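Local atomic coordinates of bifunctional dTDP-4-dehydrorhamnose 3,5-epimerase/dTDP-4-dehydrorhamnose reductase (Arabidopsis thaliana, PDB entry 4QQR), a protein that catalyses the 3,5-epimerisation of dTDP-4-keto-6-deoxyglucose and the subsequent NADPH-dependent reduction, giving dTDP-L-rhamnose. Residues T21-G26 with N176-I181; G114-Y119 with D135-T140; F221-V226 with P277-I282. All coordinates share one frame; numbering follows the deposited sequence.

How the interactions relate
All three contacts belong to one chain built round a six-stranded parallel Rossmann sheet. Interaction 1 joins the start of helix 23-34, with its predicted NADPH-binding turn, to the distant start of helix 180-186. Interaction 2 comes between those two segments in sequence; it folds the long connection from strand 107-113 to helix 143-155 on itself. Interaction 3 follows later and links the exit of the edge strand 217-220 to the start of the final helix, 282-291. The centres of interactions 1 and 2 are about 23 Å apart. Those of interactions 1 and 3 are about 20 Å apart, and those of interactions 2 and 3 about 19 Å. Interactions 2 and 3 meet where Y119 packs on V226.

Interaction 1 of 3, residues T21-G26 with N176-I181; sequences TGWIGG and NPRNFI. With SO4 (sulfate ion), chain H.
The side chain of N176, which lies against W23, is held by its own turn: OD1 accepts from R178 N at 2.7 Å, in the plane of the amide carbonyl. This is an Asx turn. OD1 also sits over one face of the R178 guanidinium. The bond leaves ND2 to lie over one face of the W23 indole, 3.4 Å from NE1. Both nitrogens are donors, so this is packing and not a hydrogen bond. W23 sends CG anti to its backbone N (chi1 -170°), and the ring runs out to the N176-N179 turn. CE3 rests on R178 CB at 3.5 Å. The far end of the ring, CH2, reaches N179 CA. W23 belongs to the glycine-rich turn of the Rossmann fold, which starts helix 23-34, and by similarity it binds NADPH. A sulfate, probably from the crystallisation liquor, lies at this helix start. It bonds to W23 N, at a doubtfully short distance, and to T71. The site is consistent with the phosphate position of a dinucleotide. An alanine in place of W23 would probably open a gap between this turn and N176-N179 and leave the N176 amide without its ring surface. R178 folds back alongside, its NH1 3.4 Å from W23 CB. N179 caps helix 180-186 through OD1 and I181 N, while its ND2 bonds to S171 and D173.

Interaction 2 of 3, residues G114-Y119 with D135-T140; sequences GCIFEY and DTPNFT. With ZN (zinc ion), chain C.
The F117 ring carries P137 on one face: P137 CA stands 3.8 Å from the ring centroid, 24° off the normal, in a CH-pi contact. The carbonyl of D135 meets the ring at its edge, with D135 O 3.4 Å from F117 CZ. The F131 ring also meets F117, the two planes being inclined. The F139 ring is touched at its edge. There E118 OE1 approaches F139 CD1 at 3.2 Å, with carboxylate and ring planes 73° apart. C115 O lies at the edge too, near CD2. N138 uses both ends of its amide on one residue, E118. OD1 accepts from E118 N at 2.6 Å, and ND2 donates to E118 O at 2.7 Å. The second bond is nearly straight (172°) and lies in the amide plane, so the pair fixes the rotation of the amide. CG of N138 sits between the backbone N and the carbonyl carbon, which brings the amide to the E118 backbone. The backbones add a bond from F139 N to I116 O, with the donor above the carbonyl plane, and a weak one from N138 N. I116 CD1 lies beside P137 CG at 3.7 Å. Further on, D135 OD2 binds a zinc ion together with H123. The contact thus closes the long loop after the fourth strand of the Rossmann sheet, a loop that carries this zinc site.

Interaction 3 of 3, residues F221-V226 with P277-I282; sequences FTNPGV and PELMSI
Two hydrogen bonds join N223 and P224 to M280 and I282. N223 ND2 donates to M280 O at 2.9 Å. The bond is nearly straight (173°), and the acceptor lies in the plane of the N223 amide. The other end of this amide is also used, since OD1 accepts from I199 N. ND2 has a second, weak partner in E202. The other bond runs from I282 N to P224 O at 3.2 Å, nearly along the C=O axis. The same oxygen receives a CA-H...O contact from S281, with CA 3.3 Å away. The apolar contacts fall on either side of this polar centre. At one end, the P224 ring crosses the L279 side chain obliquely, and P224 CD lies 3.6 Å from L279 CG. At the other end, the I282 side chain lies over the backbone of G225 and V226. G225 has a positive phi of 86°, and at its backbone angles a side chain would press on the carbonyl O of P224. M280 starts away from the 221-226 segment, and its side chain touches S285, K288 and F289 of helix 282-291. The touching parts of the two segments run in similar directions, 32° apart. The chemistry implies that a post-strand loop is fixed to the start of helix 282-291: the N-H of its first residue is satisfied by P224, and the amide of N223 ties the carbonyl of M280 to the region of helix 200-212.

Interaction 1 of 3, residues T21-G26 with N176-I181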
loop_
_atom_site.group_PDB
_atom_site.type_symbol
_atom_site.label_atom_id
_atom_site.label_comp_id
_atom_site.label_asym_id
_atom_site.label_seq_id
_atom_site.Cartn_x
_atom_site.Cartn_y
_atom_site.Cartn_z
ATOM N N THR A 21 11.305 -21.681 -0.885
ATOM C CA THR A 21 10.246 -22.247 -1.707
ATOM C C THR A 21 10.363 -21.851 -3.184
ATOM O O THR A 21 10.135 -22.673 -4.063
ATOM C CB THR A 21 8.869 -21.788 -1.156
ATOM O OG1 THR A 21 8.541 -22.552 0.014
ATOM C CG2 THR A 21 7.764 -21.935 -2.208
ATOM N N GLY A 22 10.737 -20.603 -3.453
ATOM C CA GLY A 22 10.598 -20.038 -4.784
ATOM C C GLY A 22 11.778 -20.157 -5.735
ATOM O O GLY A 22 12.818 -20.713 -5.388
ATOM N N TRP A 23 11.621 -19.614 -6.937
ATOM C CA TRP A 23 12.620 -19.772 -7.985
ATOM C C TRP A 23 13.926 -19.045 -7.636
ATOM O O TRP A 23 14.963 -19.678 -7.436
ATOM C CB TRP A 23 12.048 -19.318 -9.339
ATOM C CG TRP A 23 12.901 -19.643 -10.565
ATOM C CD1 TRP A 23 13.983 -20.475 -10.619
ATOM C CD2 TRP A 23 12.731 -19.128 -11.895
ATOM N NE1 TRP A 23 14.492 -20.513 -11.895
ATOM C CE2 TRP A 23 13.743 -19.696 -12.696
ATOM C CE3 TRP A 23 11.815 -18.252 -12.487
ATOM C CZ2 TRP A 23 13.872 -19.407 -14.055
ATOM C CZ3 TRP A 23 11.942 -17.964 -13.834
ATOM C CH2 TRP A 23 12.968 -18.536 -14.604
ATOM N N ILE A 24 13.872 -17.719 -7.555
ATOM C CA ILE A 24 15.043 -16.909 -7.212
ATOM C C ILE A 24 15.680 -17.251 -5.840
ATOM O O ILE A 24 16.910 -17.374 -5.718
ATOM C CB ILE A 24 14.681 -15.411 -7.303
ATOM C CG1 ILE A 24 14.482 -15.024 -8.765
ATOM C CG2 ILE A 24 15.759 -14.520 -6.664
ATOM C CD1 ILE A 24 14.085 -13.568 -8.954
ATOM N N GLY A 25 14.840 -17.405 -4.821
ATOM C CA GLY A 25 15.307 -17.721 -3.481
ATOM C C GLY A 25 16.081 -19.023 -3.431
ATOM O O GLY A 25 17.093 -19.138 -2.724
ATOM N N GLY A 26 15.598 -20.008 -4.190
ATOM C CA GLY A 26 16.311 -21.256 -4.368
ATOM C C GLY A 26 17.629 -21.056 -5.089
ATOM O O GLY A 26 18.646 -21.630 -4.691
ATOM N N ASN A 176 12.384 -25.680 -16.308
ATOM C CA ASN A 176 11.638 -25.003 -15.262
ATOM C C ASN A 176 10.466 -24.217 -15.830
ATOM O O ASN A 176 10.662 -23.221 -16.519
ATOM C CB ASN A 176 12.577 -24.076 -14.492
ATOM C CG ASN A 176 11.907 -23.400 -13.312
ATOM O OD1 ASN A 176 10.767 -22.930 -13.404
ATOM N ND2 ASN A 176 12.621 -23.340 -12.187
ATOM N N PRO A 177 9.236 -24.650 -15.514
ATOM C CA PRO A 177 8.006 -24.046 -16.032
ATOM C C PRO A 177 7.877 -22.543 -15.752
ATOM O O PRO A 177 7.089 -21.855 -16.416
ATOM C CB PRO A 177 6.899 -24.826 -15.296
ATOM C CG PRO A 177 7.569 -25.482 -14.157
ATOM C CD PRO A 177 8.943 -25.789 -14.630
ATOM N N ARG A 178 8.636 -22.033 -14.786
ATOM C CA ARG A 178 8.571 -20.606 -14.486
ATOM C C ARG A 178 9.400 -19.794 -15.484
ATOM O O ARG A 178 9.160 -18.609 -15.697
ATOM C CB ARG A 178 8.999 -20.341 -13.039
ATOM C CG ARG A 178 7.854 -20.379 -12.017
ATOM C CD ARG A 178 8.348 -20.892 -10.682
ATOM N NE ARG A 178 8.573 -22.330 -10.743
ATOM C CZ ARG A 178 9.546 -22.983 -10.108
ATOM N NH1 ARG A 178 10.416 -22.329 -9.340
ATOM N NH2 ARG A 178 9.648 -24.306 -10.248
ATOM N N ASN A 179 10.368 -20.459 -16.101
ATOM C CA ASN A 179 11.216 -19.849 -17.115
ATOM C C ASN A 179 10.399 -19.279 -18.271
ATOM O O ASN A 179 9.562 -19.969 -18.841
ATOM C CB ASN A 179 12.246 -20.884 -17.597
ATOM C CG ASN A 179 13.381 -20.273 -18.409
ATOM O OD1 ASN A 179 13.178 -19.351 -19.211
ATOM N ND2 ASN A 179 14.586 -20.800 -18.214
ATOM N N PHE A 180 10.634 -18.016 -18.610
ATOM C CA PHE A 180 9.805 -17.357 -19.607
ATOM C C PHE A 180 9.945 -18.017 -20.965
ATOM O O PHE A 180 8.961 -18.149 -21.694
ATOM C CB PHE A 180 10.121 -15.870 -19.723
ATOM C CG PHE A 180 9.294 -15.162 -20.767
ATOM C CD1 PHE A 180 8.018 -14.722 -20.476
ATOM C CD2 PHE A 180 9.790 -14.945 -22.041
ATOM C CE1 PHE A 180 7.252 -14.074 -21.432
ATOM C CE2 PHE A 180 9.028 -14.300 -22.999
ATOM C CZ PHE A 180 7.756 -13.862 -22.690
ATOM N N ILE A 181 11.169 -18.423 -21.293
ATOM C CA ILE A 181 11.443 -19.152 -22.527
ATOM C C ILE A 181 10.576 -20.406 -22.658
ATOM O O ILE A 181 9.851 -20.559 -23.647
ATOM C CB ILE A 181 12.925 -19.582 -22.625
ATOM C CG1 ILE A 181 13.853 -18.363 -22.614
ATOM C CG2 ILE A 181 13.167 -20.399 -23.886
ATOM C CD1 ILE A 181 15.315 -18.735 -22.693
HETATM S S SO4 H . 7.925 -18.710 -7.579
HETATM O O1 SO4 H . 7.671 -17.904 -8.779
HETATM O O2 SO4 H . 7.211 -18.071 -6.470
HETATM O O3 SO4 H . 9.361 -18.734 -7.297
HETATM O O4 SO4 H . 7.470 -20.099 -7.746
#

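Interaction 2 of 3, residues G114-Y119 with D135-T140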
loop_
_atom_site.group_PDB
_atom_site.type_symbol
_atom_site.label_atom_id
_atom_site.label_comp_id
_atom_site.label_asym_id
_atom_site.label_seq_id
_atom_site.Cartn_x
_atom_site.Cartn_y
_atom_site.Cartn_z
ATOM N N GLY A 114 9.121 -5.255 -12.737
ATOM C CA GLY A 114 9.158 -4.127 -13.642
ATOM C C GLY A 114 7.897 -4.100 -14.467
ATOM O O GLY A 114 7.667 -3.180 -15.257
ATOM N N CYS A 115 7.072 -5.128 -14.278
ATOM C CA CYS A 115 5.828 -5.264 -15.022
ATOM C C CYS A 115 4.745 -4.346 -14.502
ATOM O O CYS A 115 3.575 -4.706 -14.483
ATOM C CB CYS A 115 5.328 -6.695 -14.965
ATOM S SG CYS A 115 6.336 -7.799 -15.951
ATOM N N ILE A 116 5.141 -3.156 -14.088
ATOM C CA ILE A 116 4.203 -2.158 -13.630
ATOM C C ILE A 116 4.282 -0.916 -14.531
ATOM O O ILE A 116 3.790 0.167 -14.210
ATOM C CB ILE A 116 4.510 -1.800 -12.190
ATOM C CG1 ILE A 116 5.985 -1.428 -12.058
ATOM C CG2 ILE A 116 4.166 -2.969 -11.303
ATOM C CD1 ILE A 116 6.310 -0.740 -10.751
ATOM N N PHE A 117 4.920 -1.095 -15.671
ATOM C CA PHE A 117 5.061 -0.032 -16.632
ATOM C C PHE A 117 4.491 -0.499 -17.966
ATOM O O PHE A 117 4.355 -1.708 -18.208
ATOM C CB PHE A 117 6.527 0.366 -16.756
ATOM C CG PHE A 117 7.005 1.284 -15.661
ATOM C CD1 PHE A 117 6.791 2.657 -15.738
ATOM C CD2 PHE A 117 7.674 0.783 -14.555
ATOM C CE1 PHE A 117 7.232 3.510 -14.745
ATOM C CE2 PHE A 117 8.115 1.646 -13.547
ATOM C CZ PHE A 117 7.887 3.011 -13.651
ATOM N N GLU A 118 4.142 0.444 -18.832
ATOM C CA GLU A 118 3.584 0.086 -20.142
ATOM C C GLU A 118 3.952 1.096 -21.242
ATOM O O GLU A 118 4.006 2.303 -20.990
ATOM C CB GLU A 118 2.069 -0.050 -20.038
ATOM C CG GLU A 118 1.395 -0.453 -21.321
ATOM C CD GLU A 118 -0.115 -0.505 -21.200
ATOM O OE1 GLU A 118 -0.688 0.297 -20.429
ATOM O OE2 GLU A 118 -0.720 -1.361 -21.884
ATOM N N TYR A 119 4.220 0.597 -22.445
ATOM C CA TYR A 119 4.482 1.464 -23.597
ATOM C C TYR A 119 3.442 2.594 -23.697
ATOM O O TYR A 119 2.236 2.340 -23.675
ATOM C CB TYR A 119 4.516 0.638 -24.898
ATOM C CG TYR A 119 5.774 -0.206 -25.095
ATOM C CD1 TYR A 119 7.044 0.359 -25.000
ATOM C CD2 TYR A 119 5.684 -1.565 -25.373
ATOM C CE1 TYR A 119 8.191 -0.408 -25.177
ATOM C CE2 TYR A 119 6.820 -2.343 -25.547
ATOM C CZ TYR A 119 8.072 -1.759 -25.451
ATOM O OH TYR A 119 9.204 -2.535 -25.634
ATOM N N ASP A 135 10.622 7.065 -12.699
ATOM C CA ASP A 135 9.349 7.182 -13.399
ATOM C C ASP A 135 8.224 6.625 -12.570
ATOM O O ASP A 135 8.425 5.751 -11.723
ATOM C CB ASP A 135 9.404 6.456 -14.743
ATOM C CG ASP A 135 10.083 7.270 -15.819
ATOM O OD1 ASP A 135 10.703 8.303 -15.490
ATOM O OD2 ASP A 135 9.983 6.885 -17.001
ATOM N N THR A 136 7.030 7.128 -12.831
ATOM C CA THR A 136 5.863 6.750 -12.062
ATOM C C THR A 136 5.155 5.623 -12.788
ATOM O O THR A 136 4.812 5.779 -13.948
ATOM C CB THR A 136 4.936 7.958 -11.915
ATOM O OG1 THR A 136 5.642 9.002 -11.228
ATOM C CG2 THR A 136 3.689 7.592 -11.148
ATOM N N PRO A 137 4.954 4.477 -12.117
ATOM C CA PRO A 137 4.327 3.318 -12.766
ATOM C C PRO A 137 3.073 3.748 -13.486
ATOM O O PRO A 137 2.264 4.481 -12.908
ATOM C CB PRO A 137 3.976 2.402 -11.590
ATOM C CG PRO A 137 5.025 2.692 -10.611
ATOM C CD PRO A 137 5.280 4.191 -10.713
ATOM N N ASN A 138 2.932 3.328 -14.736
ATOM C CA ASN A 138 1.813 3.775 -15.545
ATOM C C ASN A 138 0.882 2.630 -15.947
ATOM O O ASN A 138 -0.057 2.830 -16.720
ATOM C CB ASN A 138 2.333 4.498 -16.787
ATOM C CG ASN A 138 2.986 3.557 -17.768
ATOM O OD1 ASN A 138 3.656 2.600 -17.380
ATOM N ND2 ASN A 138 2.768 3.801 -19.053
ATOM N N PHE A 139 1.156 1.432 -15.434
ATOM C CA PHE A 139 0.376 0.250 -15.796
ATOM C C PHE A 139 -0.206 -0.378 -14.546
ATOM O O PHE A 139 0.333 -1.340 -14.017
ATOM C CB PHE A 139 1.260 -0.773 -16.514
ATOM C CG PHE A 139 0.508 -1.971 -17.038
ATOM C CD1 PHE A 139 -0.369 -1.843 -18.115
ATOM C CD2 PHE A 139 0.695 -3.230 -16.469
ATOM C CE1 PHE A 139 -1.056 -2.948 -18.608
ATOM C CE2 PHE A 139 0.013 -4.343 -16.960
ATOM C CZ PHE A 139 -0.864 -4.203 -18.033
ATOM N N THR A 140 -1.303 0.174 -14.053
ATOM C CA THR A 140 -1.804 -0.244 -12.756
ATOM C C THR A 140 -3.310 -0.392 -12.763
ATOM O O THR A 140 -3.981 -0.029 -11.796
ATOM C CB THR A 140 -1.365 0.727 -11.633
ATOM O OG1 THR A 140 -1.763 2.066 -11.960
ATOM C CG2 THR A 140 0.153 0.678 -11.450
HETATM ZN ZN ZN C . 10.933 8.143 -18.906
#

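Interaction 3 of 3, residues F221-V226 with P277-I282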
loop_
_atom_site.group_PDB
_atom_site.type_symbol
_atom_site.label_atom_id
_atom_site.label_comp_id
_atom_site.label_asym_id
_atom_site.label_seq_id
_atom_site.Cartn_x
_atom_site.Cartn_y
_atom_site.Cartn_z
ATOM N N PHE A 221 16.160 -3.837 -13.307
ATOM C CA PHE A 221 16.992 -5.034 -13.134
ATOM C C PHE A 221 16.735 -6.049 -14.255
ATOM O O PHE A 221 16.531 -7.239 -14.019
ATOM C CB PHE A 221 16.764 -5.661 -11.736
ATOM C CG PHE A 221 17.964 -6.400 -11.197
ATOM C CD1 PHE A 221 19.151 -5.736 -10.961
ATOM C CD2 PHE A 221 17.907 -7.755 -10.938
ATOM C CE1 PHE A 221 20.255 -6.398 -10.481
ATOM C CE2 PHE A 221 19.017 -8.420 -10.455
ATOM C CZ PHE A 221 20.189 -7.731 -10.228
ATOM N N THR A 222 16.736 -5.547 -15.483
ATOM C CA THR A 222 16.603 -6.365 -16.667
ATOM C C THR A 222 17.864 -6.069 -17.437
ATOM O O THR A 222 18.524 -5.076 -17.160
ATOM C CB THR A 222 15.379 -5.959 -17.481
ATOM O OG1 THR A 222 15.290 -4.530 -17.538
ATOM C CG2 THR A 222 14.132 -6.473 -16.823
ATOM N N ASN A 223 18.222 -6.947 -18.367
ATOM C CA ASN A 223 19.381 -6.724 -19.221
ATOM C C ASN A 223 19.089 -5.576 -20.154
ATOM O O ASN A 223 17.928 -5.336 -20.486
ATOM C CB ASN A 223 19.704 -7.973 -20.038
ATOM C CG ASN A 223 20.192 -9.103 -19.183
ATOM O OD1 ASN A 223 19.405 -9.754 -18.506
ATOM N ND2 ASN A 223 21.496 -9.347 -19.201
ATOM N N PRO A 224 20.133 -4.836 -20.550
ATOM C CA PRO A 224 19.968 -3.753 -21.530
ATOM C C PRO A 224 19.347 -4.256 -22.832
ATOM O O PRO A 224 19.593 -5.392 -23.215
ATOM C CB PRO A 224 21.401 -3.268 -21.749
ATOM C CG PRO A 224 22.089 -3.539 -20.451
ATOM C CD PRO A 224 21.455 -4.796 -19.893
ATOM N N GLY A 225 18.529 -3.428 -23.482
ATOM C CA GLY A 225 17.877 -3.801 -24.728
ATOM C C GLY A 225 16.549 -4.548 -24.593
ATOM O O GLY A 225 16.054 -4.784 -23.485
ATOM N N VAL A 226 15.976 -4.929 -25.737
ATOM C CA VAL A 226 14.733 -5.695 -25.760
ATOM C C VAL A 226 14.790 -6.895 -26.718
ATOM O O VAL A 226 15.469 -6.827 -27.746
ATOM C CB VAL A 226 13.551 -4.795 -26.149
ATOM C CG1 VAL A 226 13.235 -3.821 -25.021
ATOM C CG2 VAL A 226 13.853 -4.037 -27.443
ATOM N N PRO A 277 29.508 -2.233 -15.617
ATOM C CA PRO A 277 29.912 -2.109 -17.036
ATOM C C PRO A 277 29.923 -3.444 -17.804
ATOM O O PRO A 277 29.672 -3.509 -19.004
ATOM C CB PRO A 277 31.340 -1.550 -16.945
ATOM C CG PRO A 277 31.389 -0.843 -15.605
ATOM C CD PRO A 277 30.514 -1.658 -14.697
ATOM N N GLU A 278 30.226 -4.505 -17.085
ATOM C CA GLU A 278 30.252 -5.852 -17.622
ATOM C C GLU A 278 28.853 -6.399 -17.966
ATOM O O GLU A 278 28.730 -7.488 -18.534
ATOM C CB GLU A 278 30.905 -6.731 -16.567
ATOM C CG GLU A 278 31.025 -5.927 -15.252
ATOM C CD GLU A 278 31.047 -6.794 -14.014
ATOM O OE1 GLU A 278 30.843 -6.234 -12.917
ATOM O OE2 GLU A 278 31.279 -8.020 -14.141
ATOM N N LEU A 279 27.798 -5.665 -17.611
ATOM C CA LEU A 279 26.431 -6.133 -17.874
ATOM C C LEU A 279 26.156 -6.245 -19.374
ATOM O O LEU A 279 26.309 -5.272 -20.108
ATOM C CB LEU A 279 25.401 -5.223 -17.221
ATOM C CG LEU A 279 23.914 -5.552 -17.377
ATOM C CD1 LEU A 279 23.596 -6.895 -16.785
ATOM C CD2 LEU A 279 23.084 -4.495 -16.698
ATOM N N MET A 280 25.741 -7.432 -19.815
ATOM C CA MET A 280 25.497 -7.684 -21.230
ATOM C C MET A 280 24.042 -7.458 -21.635
ATOM O O MET A 280 23.133 -7.521 -20.798
ATOM C CB MET A 280 25.877 -9.114 -21.566
ATOM C CG MET A 280 27.191 -9.551 -20.971
ATOM S SD MET A 280 27.452 -11.294 -21.329
ATOM C CE MET A 280 27.203 -11.302 -23.105
ATOM N N SER A 281 23.821 -7.208 -22.924
ATOM C CA SER A 281 22.460 -7.057 -23.425
ATOM C C SER A 281 21.775 -8.410 -23.572
ATOM O O SER A 281 22.441 -9.449 -23.575
ATOM C CB SER A 281 22.447 -6.307 -24.750
ATOM O OG SER A 281 22.760 -4.950 -24.533
ATOM N N ILE A 282 20.447 -8.387 -23.700
ATOM C CA ILE A 282 19.677 -9.627 -23.667
ATOM C C ILE A 282 20.200 -10.614 -24.667
ATOM O O ILE A 282 20.585 -11.726 -24.296
ATOM C CB ILE A 282 18.188 -9.452 -23.946
ATOM C CG1 ILE A 282 17.834 -7.974 -24.094
ATOM C CG2 ILE A 282 17.361 -10.189 -22.868
ATOM C CD1 ILE A 282 18.002 -7.433 -25.496
#